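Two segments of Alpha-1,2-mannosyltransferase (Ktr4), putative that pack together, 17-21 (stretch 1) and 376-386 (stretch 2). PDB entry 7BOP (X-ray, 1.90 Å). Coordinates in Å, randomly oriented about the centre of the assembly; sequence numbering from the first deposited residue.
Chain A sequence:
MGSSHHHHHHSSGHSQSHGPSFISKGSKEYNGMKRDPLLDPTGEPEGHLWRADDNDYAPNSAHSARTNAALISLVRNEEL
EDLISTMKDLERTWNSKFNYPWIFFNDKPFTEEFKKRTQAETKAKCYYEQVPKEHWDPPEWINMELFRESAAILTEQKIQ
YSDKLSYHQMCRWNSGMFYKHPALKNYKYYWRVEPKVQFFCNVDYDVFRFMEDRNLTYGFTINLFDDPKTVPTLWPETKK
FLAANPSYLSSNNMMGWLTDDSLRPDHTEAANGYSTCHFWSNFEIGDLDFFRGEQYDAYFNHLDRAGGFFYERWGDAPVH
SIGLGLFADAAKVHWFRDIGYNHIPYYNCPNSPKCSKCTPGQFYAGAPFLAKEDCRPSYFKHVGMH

Stretch 1, residues 17-21: SHGPS
Stretch 2 (376-386) RPSYFKHVGMH

Stretch 2 is helical from Arg376 to His382 and receives the short N-terminal segment, whose loop becomes a strand at Pro20, without a hydrogen bond between them. Arg376 (chi1 m) opens the helix, its O accepting from Phe380 N at 2.7 Å, and stays clear of stretch 1. Pro377, C-gamma exo, directs its CB toward stretch 1 and sets the register, its CA 5.2 Å from Gly19 CA. Here His18 O lies 3.6 Å from Pro377 CA, while Pro20 CD approaches Pro377 CB at 4.3 Å in an apolar contact. Ser378 and Tyr379 (both chi1 t) make no contact with stretch 1.

One helical turn after Pro377, Phe380 (chi1 m, chi2 -15°) brings its CB to 3.5 Å from His18 ND1, although the end of its ring leads away. His18 (chi1 p, chi2 78°) covers this turn, its CE1 3.9 Å from Lys381 N, an amide already bonded to Pro377 O at 3.2 Å; ND1 is buried without a partner. Lys381 extends with chi1 to chi4 all t, its end leading away.

Val383 leaves helical geometry (-126/-56), and Gly384, at 132/-178, adopts a conformation calling for glycine. Met385 (m, t, m) then directs its CA-to-CB bond toward stretch 1: CE lies 3.6 Å from His18 CD2, and SD 4.5 Å from the His18 ring centroid, an oblique sulfur-aromatic contact. His386 (chi1 p) ends the chain beyond reach.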

ATOM      1  N   SER A  17      -6.235  19.463  16.961  1.00 88.98           N
ATOM      2  CA  SER A  17      -5.166  20.014  16.072  1.00 90.65           C
ATOM      3  C   SER A  17      -5.110  19.253  14.744  1.00 90.83           C
ATOM      4  O   SER A  17      -5.166  19.863  13.666  1.00 87.77           O
ATOM      5  CB  SER A  17      -3.808  19.962  16.777  1.00 90.65           C
ATOM      6  OG  SER A  17      -2.848  20.727  16.075  1.00 93.33           O
ATOM      7  N   HIS A  18      -5.028  17.921  14.841  1.00 89.29           N
ATOM      8  CA  HIS A  18      -5.106  17.009  13.675  1.00 85.20           C
ATOM      9  C   HIS A  18      -6.540  16.772  13.138  1.00 79.99           C
ATOM     10  O   HIS A  18      -6.757  15.842  12.347  1.00 73.02           O
ATOM     11  CB  HIS A  18      -4.442  15.649  14.005  1.00 85.71           C
ATOM     12  CG  HIS A  18      -5.191  14.824  15.014  1.00 88.06           C
ATOM     13  ND1 HIS A  18      -6.323  14.098  14.698  1.00 89.38           N
ATOM     14  CD2 HIS A  18      -4.968  14.612  16.333  1.00 89.08           C
ATOM     15  CE1 HIS A  18      -6.764  13.480  15.780  1.00 88.36           C
ATOM     16  NE2 HIS A  18      -5.959  13.774  16.785  1.00 89.47           N
ATOM     17  N   GLY A  19      -7.510  17.586  13.570  1.00 73.61           N
ATOM     18  CA  GLY A  19      -8.897  17.450  13.145  1.00 68.86           C
ATOM     19  C   GLY A  19      -9.164  17.970  11.739  1.00 64.30           C
ATOM     20  O   GLY A  19      -8.265  18.512  11.081  1.00 57.38           O
ATOM     21  N   PRO A  20     -10.410  17.798  11.264  1.00 63.11           N
ATOM     22  CA  PRO A  20     -10.795  18.248   9.930  1.00 62.60           C
ATOM     23  C   PRO A  20     -11.004  19.760   9.834  1.00 65.14           C
ATOM     24  O   PRO A  20     -11.480  20.383  10.786  1.00 63.88           O
ATOM     25  CB  PRO A  20     -12.117  17.515   9.687  1.00 63.45           C
ATOM     26  CG  PRO A  20     -12.693  17.322  11.049  1.00 63.81           C
ATOM     27  CD  PRO A  20     -11.516  17.095  11.950  1.00 63.66           C
ATOM     28  N   SER A  21     -10.633  20.324   8.684  1.00 69.75           N
ATOM     29  CA  SER A  21     -10.937  21.712   8.325  1.00 73.37           C
ATOM     30  C   SER A  21     -12.159  21.716   7.411  1.00 75.36           C
ATOM     31  O   SER A  21     -12.213  20.930   6.457  1.00 69.93           O
ATOM     32  CB  SER A  21      -9.753  22.356   7.590  1.00 73.02           C
ATOM     33  OG  SER A  21     -10.047  23.687   7.195  1.00 73.54           O
ATOM     34  N   ARG A 376      -6.638  11.162   6.693  1.00 27.88           N
ATOM     35  CA  ARG A 376      -5.952  11.057   7.988  1.00 28.42           C
ATOM     36  C   ARG A 376      -6.715  11.651   9.184  1.00 29.40           C
ATOM     37  O   ARG A 376      -6.650  11.077  10.258  1.00 28.82           O
ATOM     38  CB  ARG A 376      -4.549  11.653   7.915  1.00 28.49           C
ATOM     39  CG  ARG A 376      -3.559  10.807   7.115  1.00 28.36           C
ATOM     40  CD  ARG A 376      -2.208  11.488   6.941  1.00 29.30           C
ATOM     41  NE  ARG A 376      -2.413  12.838   6.433  1.00 29.64           N
ATOM     42  CZ  ARG A 376      -1.652  13.898   6.684  1.00 30.59           C
ATOM     43  NH1 ARG A 376      -0.531  13.812   7.412  1.00 30.70           N
ATOM     44  NH2 ARG A 376      -2.030  15.071   6.183  1.00 31.20           N
ATOM     45  N   PRO A 377      -7.444  12.785   9.011  1.00 30.79           N
ATOM     46  CA  PRO A 377      -8.159  13.289  10.191  1.00 31.36           C
ATOM     47  C   PRO A 377      -9.141  12.271  10.786  1.00 31.00           C
ATOM     48  O   PRO A 377      -9.280  12.194  12.015  1.00 31.82           O
ATOM     49  CB  PRO A 377      -8.884  14.534   9.657  1.00 33.43           C
ATOM     50  CG  PRO A 377      -8.051  14.988   8.521  1.00 32.86           C
ATOM     51  CD  PRO A 377      -7.604  13.702   7.865  1.00 31.09           C
ATOM     52  N   SER A 378      -9.772  11.466   9.933  1.00 28.64           N
ATOM     53  CA  SER A 378     -10.607  10.372  10.411  1.00 31.15           C
ATOM     54  C   SER A 378      -9.767   9.229  10.997  1.00 30.61           C
ATOM     55  O   SER A 378     -10.080   8.713  12.071  1.00 28.82           O
ATOM     56  CB  SER A 378     -11.484   9.840   9.286  1.00 31.31           C
ATOM     57  OG  SER A 378     -12.193   8.703   9.715  1.00 31.41           O
ATOM     58  N   TYR A 379      -8.713   8.827  10.290  1.00 29.21           N
ATOM     59  CA  TYR A 379      -7.869   7.728  10.774  1.00 28.60           C
ATOM     60  C   TYR A 379      -7.205   8.048  12.127  1.00 29.14           C
ATOM     61  O   TYR A 379      -7.173   7.206  13.030  1.00 28.77           O
ATOM     62  CB  TYR A 379      -6.806   7.344   9.742  1.00 28.83           C
ATOM     63  CG  TYR A 379      -6.063   6.090  10.151  1.00 28.86           C
ATOM     64  CD1 TYR A 379      -6.674   4.852  10.052  1.00 28.62           C
ATOM     65  CD2 TYR A 379      -4.768   6.141  10.661  1.00 29.58           C
ATOM     66  CE1 TYR A 379      -6.024   3.690  10.424  1.00 29.76           C
ATOM     67  CE2 TYR A 379      -4.098   4.975  11.038  1.00 29.53           C
ATOM     68  CZ  TYR A 379      -4.732   3.754  10.920  1.00 29.60           C
ATOM     69  OH  TYR A 379      -4.097   2.590  11.287  1.00 28.92           O
ATOM     70  N   PHE A 380      -6.710   9.275  12.261  1.00 29.59           N
ATOM     71  CA  PHE A 380      -6.056   9.708  13.487  1.00 32.34           C
ATOM     72  C   PHE A 380      -7.035   9.823  14.659  1.00 32.93           C
ATOM     73  O   PHE A 380      -6.663   9.533  15.787  1.00 34.05           O
ATOM     74  CB  PHE A 380      -5.316  11.038  13.274  1.00 32.04           C
ATOM     75  CG  PHE A 380      -4.131  10.953  12.337  1.00 31.69           C
ATOM     76  CD1 PHE A 380      -3.553   9.729  11.962  1.00 31.69           C
ATOM     77  CD2 PHE A 380      -3.561  12.122  11.856  1.00 32.40           C
ATOM     78  CE1 PHE A 380      -2.457   9.695  11.116  1.00 31.62           C
ATOM     79  CE2 PHE A 380      -2.463  12.088  11.017  1.00 32.33           C
ATOM     80  CZ  PHE A 380      -1.906  10.872  10.650  1.00 31.79           C
ATOM     81  N   LYS A 381      -8.275  10.217  14.383  1.00 32.81           N
ATOM     82  CA  LYS A 381      -9.315  10.251  15.418  1.00 34.91           C
ATOM     83  C   LYS A 381      -9.725   8.845  15.858  1.00 34.37           C
ATOM     84  O   LYS A 381      -9.775   8.551  17.059  1.00 34.95           O
ATOM     85  CB  LYS A 381     -10.545  11.023  14.920  1.00 39.26           C
ATOM     86  CG  LYS A 381     -11.733  11.001  15.874  1.00 44.91           C
ATOM     87  CD  LYS A 381     -12.832  11.924  15.376  1.00 51.30           C
ATOM     88  CE  LYS A 381     -14.098  11.769  16.205  1.00 55.08           C
ATOM     89  NZ  LYS A 381     -15.125  12.742  15.740  1.00 58.73           N
ATOM     90  N   HIS A 382     -10.024   7.982  14.890  1.00 32.16           N
ATOM     91  CA  HIS A 382     -10.619   6.669  15.183  1.00 33.46           C
ATOM     92  C   HIS A 382      -9.616   5.576  15.523  1.00 34.01           C
ATOM     93  O   HIS A 382      -9.979   4.595  16.168  1.00 34.41           O
ATOM     94  CB  HIS A 382     -11.489   6.221  14.016  1.00 33.60           C
ATOM     95  CG  HIS A 382     -12.705   7.062  13.850  1.00 35.16           C
ATOM     96  ND1 HIS A 382     -13.740   7.032  14.756  1.00 37.41           N
ATOM     97  CD2 HIS A 382     -13.028   8.000  12.933  1.00 36.03           C
ATOM     98  CE1 HIS A 382     -14.662   7.906  14.393  1.00 39.75           C
ATOM     99  NE2 HIS A 382     -14.252   8.510  13.291  1.00 38.42           N
ATOM    100  N   VAL A 383      -8.375   5.736  15.070  1.00 32.08           N
ATOM    101  CA  VAL A 383      -7.348   4.698  15.246  1.00 32.97           C
ATOM    102  C   VAL A 383      -6.119   5.294  15.932  1.00 33.48           C
ATOM    103  O   VAL A 383      -5.699   4.775  16.949  1.00 35.47           O
ATOM    104  CB  VAL A 383      -6.980   4.002  13.917  1.00 32.19           C
ATOM    105  CG1 VAL A 383      -6.015   2.840  14.153  1.00 33.10           C
ATOM    106  CG2 VAL A 383      -8.232   3.492  13.218  1.00 33.41           C
ATOM    107  N   GLY A 384      -5.532   6.353  15.376  1.00 32.10           N
ATOM    108  CA  GLY A 384      -4.427   7.054  16.036  1.00 32.22           C
ATOM    109  C   GLY A 384      -3.253   7.312  15.123  1.00 31.79           C
ATOM    110  O   GLY A 384      -3.285   6.957  13.948  1.00 32.99           O
ATOM    111  N   MET A 385      -2.218   7.915  15.693  1.00 31.42           N
ATOM    112  CA  MET A 385      -1.048   8.414  14.956  1.00 33.38           C
ATOM    113  C   MET A 385       0.202   7.581  15.209  1.00 31.94           C
ATOM    114  O   MET A 385       1.290   7.959  14.794  1.00 33.27           O
ATOM    115  CB  MET A 385      -0.780   9.868  15.363  1.00 35.43           C
ATOM    116  CG  MET A 385      -1.840  10.814  14.840  1.00 39.36           C
ATOM    117  SD  MET A 385      -1.639  12.506  15.420  1.00 45.17           S
ATOM    118  CE  MET A 385      -2.249  12.346  17.083  1.00 45.37           C
ATOM    119  N   HIS A 386       0.035   6.452  15.886  1.00 30.82           N
ATOM    120  CA  HIS A 386       1.143   5.552  16.234  1.00 32.17           C
ATOM    121  C   HIS A 386       1.686   4.832  14.992  1.00 33.88           C
ATOM    122  O   HIS A 386       2.616   4.029  15.092  1.00 33.71           O
ATOM    123  CB  HIS A 386       0.689   4.518  17.276  1.00 31.99           C
ATOM    124  CG  HIS A 386      -0.457   3.680  16.810  1.00 32.20           C
ATOM    125  ND1 HIS A 386      -1.765   4.109  16.876  1.00 32.92           N
ATOM    126  CD2 HIS A 386      -0.485   2.478  16.195  1.00 31.86           C
ATOM    127  CE1 HIS A 386      -2.551   3.196  16.342  1.00 32.46           C
ATOM    128  NE2 HIS A 386      -1.800   2.193  15.928  1.00 32.45           N
ATOM    129  OXT HIS A 386       1.220   5.011  13.861  1.00 30.34           O
TER